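Cystalysin (Treponema denticola, PDB 1C7O) belongs to the aminotransferase class I and II family of pyridoxal-phosphate-dependent enzymes and binds PPG in a site to which both subunits of its two-chain assembly contribute. Local coordinates at residues S202-F207 and Y214-F219; T234-T239 and M247-I252. One frame throughout, in Å; residues are numbered along the deposited sequence.

Contact 1. Residues S202-F207 and Y214-F219; sequences SDEIHF and YEHTVF. With PPG ((2E,3E)-4-(2-aminoethoxy)-2-[({3-hydroxy-2-methyl-5-[(phosphonooxy)methyl]pyridin-4-yl}methyl)imino]but-3-enoic acid), chain I.
At the end of the strand that carries Asp203 into the ligand site, Glu204 turns to the other side and grips the returning loop 214-219, chiefly at Phe219 and His216. Its CG stands anti to the carbonyl carbon (chi1 -49°), and the chain beyond is extended, which carries the carboxylate across to the loop backbone. Glu204 OE2 takes two bonds: Ser202 OG donates to its anti lone pair at 2.9 Å, and Phe219 N comes in on the syn side at 3.0 Å, 17° out of the carboxylate plane. Two donors on one oxygen should hold the group against rotation. Glu204 OE1 sits at the edge of the His216 ring, 2.9 Å from His216 CE1. Val218 CA and CG1 are close by. Glu204 OE1 is also 3.4 Å from His216 NE2, but at a poor angle for a hydrogen bond; NE2 is bonded to Ser172 O. One face of the imidazole is covered by Phe207, whose CB lies 3.5 Å from the His216 ring centroid and almost on the ring normal, a CH-pi contact. The phenyl ring beyond it turns an edge toward the same imidazole in an offset edge-to-face pair, planes 71° apart, and also stacks on His83. Backbone folding brings Phe207 there: Glu204 to Phe207 form a type I turn, closed by Phe207 N to Glu204 O at 2.9 Å. Overlapping its start is an Asx turn, closed by Ile205 N donating to Asp203 OD2 at 3.2 Å. This leaves Asp203 OD1 2.7 Å from PPG N1, the pyridine nitrogen. An aspartate facing that nitrogen from the end of a central strand is a hallmark of fold-type I pyridoxal-phosphate enzymes.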
loop_
_atom_site.group_PDB
_atom_site.type_symbol
_atom_site.label_atom_id
_atom_site.label_comp_id
_atom_site.label_asym_id
_atom_site.label_seq_id
_atom_site.Cartn_x
_atom_site.Cartn_y
_atom_site.Cartn_z
ATOM N N SER A 202 -10.265 18.303 -0.257
ATOM C CA SER A 202 -9.504 18.917 0.823
ATOM C C SER A 202 -8.553 17.947 1.532
ATOM O O SER A 202 -8.973 17.036 2.242
ATOM C CB SER A 202 -10.458 19.539 1.840
ATOM O OG SER A 202 -9.751 20.330 2.779
ATOM N N ASP A 203 -7.262 18.162 1.331
ATOM C CA ASP A 203 -6.226 17.338 1.935
ATOM C C ASP A 203 -5.914 17.982 3.274
ATOM O O ASP A 203 -5.262 19.019 3.329
ATOM C CB ASP A 203 -5.001 17.348 1.020
ATOM C CG ASP A 203 -3.810 16.625 1.605
ATOM O OD1 ASP A 203 -2.875 16.366 0.824
ATOM O OD2 ASP A 203 -3.796 16.327 2.819
ATOM N N GLU A 204 -6.391 17.364 4.352
ATOM C CA GLU A 204 -6.194 17.898 5.699
ATOM C C GLU A 204 -5.332 16.982 6.570
ATOM O O GLU A 204 -5.519 16.912 7.785
ATOM C CB GLU A 204 -7.564 18.123 6.354
ATOM C CG GLU A 204 -8.538 18.885 5.450
ATOM C CD GLU A 204 -9.819 19.328 6.154
ATOM O OE1 GLU A 204 -9.922 19.161 7.392
ATOM O OE2 GLU A 204 -10.719 19.856 5.464
ATOM N N ILE A 205 -4.377 16.298 5.944
ATOM C CA ILE A 205 -3.495 15.374 6.654
ATOM C C ILE A 205 -2.707 16.040 7.795
ATOM O O ILE A 205 -2.281 15.378 8.753
ATOM C CB ILE A 205 -2.512 14.692 5.658
ATOM C CG1 ILE A 205 -1.747 13.570 6.363
ATOM C CG2 ILE A 205 -1.560 15.728 5.066
ATOM C CD1 ILE A 205 -0.984 12.677 5.425
ATOM N N HIS A 206 -2.535 17.353 7.695
ATOM C CA HIS A 206 -1.811 18.112 8.704
ATOM C C HIS A 206 -2.701 18.752 9.751
ATOM O O HIS A 206 -2.202 19.457 10.631
ATOM C CB HIS A 206 -1.002 19.221 8.036
ATOM C CG HIS A 206 0.284 18.757 7.446
ATOM N ND1 HIS A 206 0.607 18.945 6.121
ATOM C CD2 HIS A 206 1.342 18.122 8.006
ATOM C CE1 HIS A 206 1.808 18.448 5.888
ATOM N NE2 HIS A 206 2.274 17.942 7.019
ATOM N N PHE A 207 -4.005 18.496 9.676
ATOM C CA PHE A 207 -4.940 19.130 10.595
ATOM C C PHE A 207 -4.785 18.891 12.099
ATOM O O PHE A 207 -5.488 19.516 12.890
ATOM C CB PHE A 207 -6.392 18.874 10.139
ATOM C CG PHE A 207 -6.941 17.500 10.462
ATOM C CD1 PHE A 207 -8.238 17.172 10.073
ATOM C CD2 PHE A 207 -6.216 16.567 11.195
ATOM C CE1 PHE A 207 -8.803 15.943 10.414
ATOM C CE2 PHE A 207 -6.775 15.338 11.540
ATOM C CZ PHE A 207 -8.068 15.028 11.151
ATOM N N TYR A 214 -3.984 29.029 17.161
ATOM C CA TYR A 214 -4.913 28.828 16.055
ATOM C C TYR A 214 -5.765 27.572 16.189
ATOM O O TYR A 214 -5.466 26.666 16.969
ATOM C CB TYR A 214 -4.154 28.787 14.718
ATOM C CG TYR A 214 -3.127 29.879 14.601
ATOM C CD1 TYR A 214 -1.856 29.725 15.161
ATOM C CD2 TYR A 214 -3.460 31.121 14.043
ATOM C CE1 TYR A 214 -0.943 30.787 15.180
ATOM C CE2 TYR A 214 -2.561 32.186 14.059
ATOM C CZ TYR A 214 -1.304 32.014 14.633
ATOM O OH TYR A 214 -0.424 33.075 14.699
ATOM N N GLU A 215 -6.842 27.537 15.416
ATOM C CA GLU A 215 -7.748 26.400 15.417
ATOM C C GLU A 215 -8.081 26.080 13.961
ATOM O O GLU A 215 -8.400 26.973 13.169
ATOM C CB GLU A 215 -9.025 26.743 16.194
ATOM C CG GLU A 215 -9.893 25.542 16.555
ATOM C CD GLU A 215 -11.278 25.946 17.049
ATOM O OE1 GLU A 215 -12.061 26.494 16.238
ATOM O OE2 GLU A 215 -11.582 25.723 18.243
ATOM N N HIS A 216 -7.986 24.802 13.614
ATOM C CA HIS A 216 -8.278 24.350 12.260
ATOM C C HIS A 216 -9.753 23.995 12.134
ATOM O O HIS A 216 -10.379 23.519 13.081
ATOM C CB HIS A 216 -7.407 23.131 11.921
ATOM C CG HIS A 216 -7.781 22.446 10.638
ATOM N ND1 HIS A 216 -8.828 21.554 10.546
ATOM C CD2 HIS A 216 -7.240 22.519 9.398
ATOM C CE1 HIS A 216 -8.918 21.107 9.305
ATOM N NE2 HIS A 216 -7.965 21.677 8.589
ATOM N N THR A 217 -10.307 24.245 10.956
ATOM C CA THR A 217 -11.699 23.934 10.688
ATOM C C THR A 217 -11.780 22.965 9.507
ATOM O O THR A 217 -11.256 23.246 8.422
ATOM C CB THR A 217 -12.497 25.210 10.359
ATOM O OG1 THR A 217 -12.513 26.071 11.503
ATOM C CG2 THR A 217 -13.925 24.860 9.968
ATOM N N VAL A 218 -12.413 21.814 9.735
ATOM C CA VAL A 218 -12.578 20.809 8.687
ATOM C C VAL A 218 -13.479 21.438 7.632
ATOM O O VAL A 218 -14.656 21.697 7.882
ATOM C CB VAL A 218 -13.237 19.533 9.237
ATOM C CG1 VAL A 218 -13.282 18.461 8.153
ATOM C CG2 VAL A 218 -12.468 19.046 10.463
ATOM N N PHE A 219 -12.922 21.677 6.452
ATOM C CA PHE A 219 -13.668 22.330 5.395
ATOM C C PHE A 219 -15.102 21.866 5.167
ATOM O O PHE A 219 -16.020 22.686 5.130
ATOM C CB PHE A 219 -12.893 22.264 4.084
ATOM C CG PHE A 219 -13.112 23.458 3.197
ATOM C CD1 PHE A 219 -12.307 23.669 2.086
ATOM C CD2 PHE A 219 -14.130 24.372 3.469
ATOM C CE1 PHE A 219 -12.509 24.774 1.257
ATOM C CE2 PHE A 219 -14.344 25.477 2.649
ATOM C CZ PHE A 219 -13.531 25.679 1.537
HETATM N N1 PPG I . -0.363 15.745 1.646
HETATM C C2 PPG I . 0.340 16.839 2.132
HETATM C C2A PPG I . -0.351 18.156 2.000
HETATM C C3 PPG I . 1.648 16.579 2.747
HETATM O O3 PPG I . 2.271 17.733 3.182
HETATM C C4 PPG I . 2.150 15.271 2.834
HETATM C C4A PPG I . 3.594 15.085 3.312
HETATM C C5 PPG I . 1.293 14.157 2.263
HETATM C C6 PPG I . 0.063 14.466 1.692
HETATM C C5A PPG I . 1.794 12.660 2.228
HETATM O OP4 PPG I . 0.756 11.741 2.619
HETATM P P PPG I . 0.972 10.150 2.430
HETATM O OP1 PPG I . 1.040 9.926 0.967
HETATM O OP2 PPG I . -0.236 9.468 3.095
HETATM O OP3 PPG I . 2.208 9.811 3.174
HETATM N N4A PPG I . 4.536 15.256 2.229
HETATM C CAI PPG I . 5.976 15.225 2.541
HETATM C CBC PPG I . 6.723 16.524 2.602
HETATM O O2B PPG I . 8.099 16.569 2.848
HETATM O O3B PPG I . 6.072 17.642 2.431
HETATM C CBI PPG I . 6.621 13.979 2.855
HETATM C CGI PPG I . 7.499 13.358 1.926
HETATM O OET PPG I . 7.044 12.846 0.642
HETATM C CEI PPG I . 8.187 12.035 0.097
HETATM C CFI PPG I . 8.450 10.819 1.013
HETATM N NI PPG I . 9.574 10.045 0.590
#

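Contact 2. Residues T234-T239 and M247-I252. With PPG ((2E,3E)-4-(2-aminoethoxy)-2-[({3-hydroxy-2-methyl-5-[(phosphonooxy)methyl]pyridin-4-yl}methyl)imino]but-3-enoic acid), chain I.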
loop_
_atom_site.group_PDB
_atom_site.type_symbol
_atom_site.label_atom_id
_atom_site.label_comp_id
_atom_site.label_asym_id
_atom_site.label_seq_id
_atom_site.Cartn_x
_atom_site.Cartn_y
_atom_site.Cartn_z
ATOM N N THR A 234 -7.674 12.393 5.141
ATOM C CA THR A 234 -7.097 12.473 6.472
ATOM C C THR A 234 -6.236 11.252 6.737
ATOM O O THR A 234 -6.362 10.241 6.052
ATOM C CB THR A 234 -8.161 12.543 7.561
ATOM O OG1 THR A 234 -8.736 11.244 7.751
ATOM C CG2 THR A 234 -9.236 13.537 7.175
ATOM N N ALA A 235 -5.362 11.356 7.735
ATOM C CA ALA A 235 -4.479 10.261 8.108
ATOM C C ALA A 235 -3.834 10.522 9.465
ATOM O O ALA A 235 -3.761 11.662 9.922
ATOM C CB ALA A 235 -3.401 10.086 7.049
ATOM N N PRO A 236 -3.373 9.461 10.141
ATOM C CA PRO A 236 -2.732 9.641 11.445
ATOM C C PRO A 236 -1.209 9.753 11.256
ATOM O O PRO A 236 -0.468 10.055 12.182
ATOM C CB PRO A 236 -3.127 8.367 12.182
ATOM C CG PRO A 236 -3.031 7.340 11.085
ATOM C CD PRO A 236 -3.690 8.037 9.902
ATOM N N SER A 237 -0.771 9.505 10.030
ATOM C CA SER A 237 0.634 9.525 9.665
ATOM C C SER A 237 1.472 10.710 10.161
ATOM O O SER A 237 2.449 10.510 10.882
ATOM C CB SER A 237 0.758 9.383 8.144
ATOM O OG SER A 237 -0.103 10.294 7.489
ATOM N N LYS A 238 1.110 11.934 9.775
ATOM C CA LYS A 238 1.876 13.096 10.203
ATOM C C LYS A 238 1.736 13.361 11.694
ATOM O O LYS A 238 2.716 13.681 12.370
ATOM C CB LYS A 238 1.455 14.345 9.417
ATOM C CG LYS A 238 1.942 14.385 7.970
ATOM C CD LYS A 238 3.017 13.319 7.711
ATOM C CE LYS A 238 3.570 13.396 6.313
ATOM N NZ LYS A 238 2.460 13.293 5.345
ATOM N N THR A 239 0.514 13.218 12.198
ATOM C CA THR A 239 0.214 13.441 13.609
ATOM C C THR A 239 1.117 12.659 14.549
ATOM O O THR A 239 1.736 13.243 15.442
ATOM C CB THR A 239 -1.246 13.042 13.959
ATOM O OG1 THR A 239 -2.161 13.700 13.074
ATOM C CG2 THR A 239 -1.568 13.430 15.395
ATOM N N MET A 247 -1.646 3.932 6.430
ATOM C CA MET A 247 -3.075 3.793 6.653
ATOM C C MET A 247 -3.767 5.135 6.618
ATOM O O MET A 247 -3.620 5.935 7.530
ATOM C CB MET A 247 -3.373 3.115 7.984
ATOM C CG MET A 247 -4.857 2.796 8.143
ATOM S SD MET A 247 -5.506 1.993 6.648
ATOM C CE MET A 247 -4.978 0.302 6.924
ATOM N N SER A 248 -4.523 5.378 5.556
ATOM C CA SER A 248 -5.243 6.633 5.423
ATOM C C SER A 248 -6.728 6.426 5.665
ATOM O O SER A 248 -7.243 5.315 5.516
ATOM C CB SER A 248 -5.043 7.224 4.025
ATOM O OG SER A 248 -3.703 7.624 3.823
ATOM N N ASN A 249 -7.406 7.505 6.048
ATOM C CA ASN A 249 -8.845 7.470 6.288
ATOM C C ASN A 249 -9.481 8.569 5.441
ATOM O O ASN A 249 -9.631 9.700 5.896
ATOM C CB ASN A 249 -9.155 7.701 7.771
ATOM C CG ASN A 249 -8.631 6.591 8.662
ATOM O OD1 ASN A 249 -8.996 5.422 8.500
ATOM N ND2 ASN A 249 -7.771 6.948 9.610
ATOM N N ILE A 250 -9.831 8.244 4.201
ATOM C CA ILE A 250 -10.444 9.228 3.320
ATOM C C ILE A 250 -11.924 9.277 3.663
ATOM O O ILE A 250 -12.621 8.270 3.572
ATOM C CB ILE A 250 -10.275 8.849 1.830
ATOM C CG1 ILE A 250 -8.856 8.329 1.571
ATOM C CG2 ILE A 250 -10.530 10.071 0.955
ATOM C CD1 ILE A 250 -7.761 9.294 1.965
ATOM N N ILE A 251 -12.390 10.452 4.071
ATOM C CA ILE A 251 -13.782 10.648 4.466
ATOM C C ILE A 251 -14.602 11.198 3.307
ATOM O O ILE A 251 -14.288 12.258 2.760
ATOM C CB ILE A 251 -13.878 11.611 5.675
ATOM C CG1 ILE A 251 -12.916 11.157 6.783
ATOM C CG2 ILE A 251 -15.317 11.674 6.187
ATOM C CD1 ILE A 251 -13.079 9.698 7.217
ATOM N N ILE A 252 -15.652 10.467 2.942
ATOM C CA ILE A 252 -16.527 10.838 1.834
ATOM C C ILE A 252 -17.992 10.623 2.220
ATOM O O ILE A 252 -18.439 9.478 2.368
ATOM C CB ILE A 252 -16.212 9.975 0.588
ATOM C CG1 ILE A 252 -14.731 10.107 0.222
ATOM C CG2 ILE A 252 -17.106 10.383 -0.571
ATOM C CD1 ILE A 252 -14.339 9.386 -1.054
HETATM N N1 PPG I . -0.363 15.745 1.646
HETATM C C2 PPG I . 0.340 16.839 2.132
HETATM C C2A PPG I . -0.351 18.156 2.000
HETATM C C3 PPG I . 1.648 16.579 2.747
HETATM O O3 PPG I . 2.271 17.733 3.182
HETATM C C4 PPG I . 2.150 15.271 2.834
HETATM C C4A PPG I . 3.594 15.085 3.312
HETATM C C5 PPG I . 1.293 14.157 2.263
HETATM C C6 PPG I . 0.063 14.466 1.692
HETATM C C5A PPG I . 1.794 12.660 2.228
HETATM O OP4 PPG I . 0.756 11.741 2.619
HETATM P P PPG I . 0.972 10.150 2.430
HETATM O OP1 PPG I . 1.040 9.926 0.967
HETATM O OP2 PPG I . -0.236 9.468 3.095
HETATM O OP3 PPG I . 2.208 9.811 3.174
HETATM N N4A PPG I . 4.536 15.256 2.229
HETATM C CAI PPG I . 5.976 15.225 2.541
HETATM C CBC PPG I . 6.723 16.524 2.602
HETATM O O2B PPG I . 8.099 16.569 2.848
HETATM O O3B PPG I . 6.072 17.642 2.431
HETATM C CBI PPG I . 6.621 13.979 2.855
HETATM C CGI PPG I . 7.499 13.358 1.926
HETATM O OET PPG I . 7.044 12.846 0.642
HETATM C CEI PPG I . 8.187 12.035 0.097
HETATM C CFI PPG I . 8.450 10.819 1.013
HETATM N NI PPG I . 9.574 10.045 0.590
HETATM O O HOH W 1 -7.409 9.664 9.569
#
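The backbones of 234-236 and 247-251 run at 146°, roughly antiparallel, with a loose register at Thr234 and Asn249: Asn249 N donates to Thr234 O at 2.9 Å, while the return bond from Thr234 N to Asn249 O is long and weak. Asn249 O also accepts from the Thr234 side chain. Thr234 OG1, set between the backbone N and the carbonyl carbon (chi1 76°), turns back to donate to Asn249 O at 2.6 Å, meeting an in-plane lone pair of that carbonyl. Water 1 donates to Thr234 OG1 and accepts from Asn249 ND2, each at 2.7 Å, so it bridges the two side chains; Asn249 OD1 goes to Tyr71. Here strand 230-234 leaves the large mixed sheet of the fold-type I aminotransferase domain for the helix that starts near Ser237. Pro236 lies in the connection, its CD 3.2 Å from Met247 O and its ring packed on Cys281 and Tyr285. Just beyond, Lys238 NZ is 2.9 Å from PPG C4A without being bonded to it, as C4A is joined to PPG N4A; its place is consistent with the Schiff-base lysine of this family. It makes a weak hydrogen bond to Tyr64 OH of the second subunit.

In the fold
Contact 1 closes before contact 2 opens along the chain; their centres lie about 12 Å apart, and both reach the same seven-stranded mixed sheet. Strand 230-234 runs between the other two strands involved, parallel to 199-203 and antiparallel to 248-252. The two contacts touch through Ile205, whose CD1 packs against Ser237 OG at 3.3 Å and against Ala235, and through His206, which lies on Lys238. Segments 202-207 and 234-239 both reach PPG from the ends of adjacent strands. Neighbouring strands of one sheet thus deliver residues to a single pocket, which the second subunit completes.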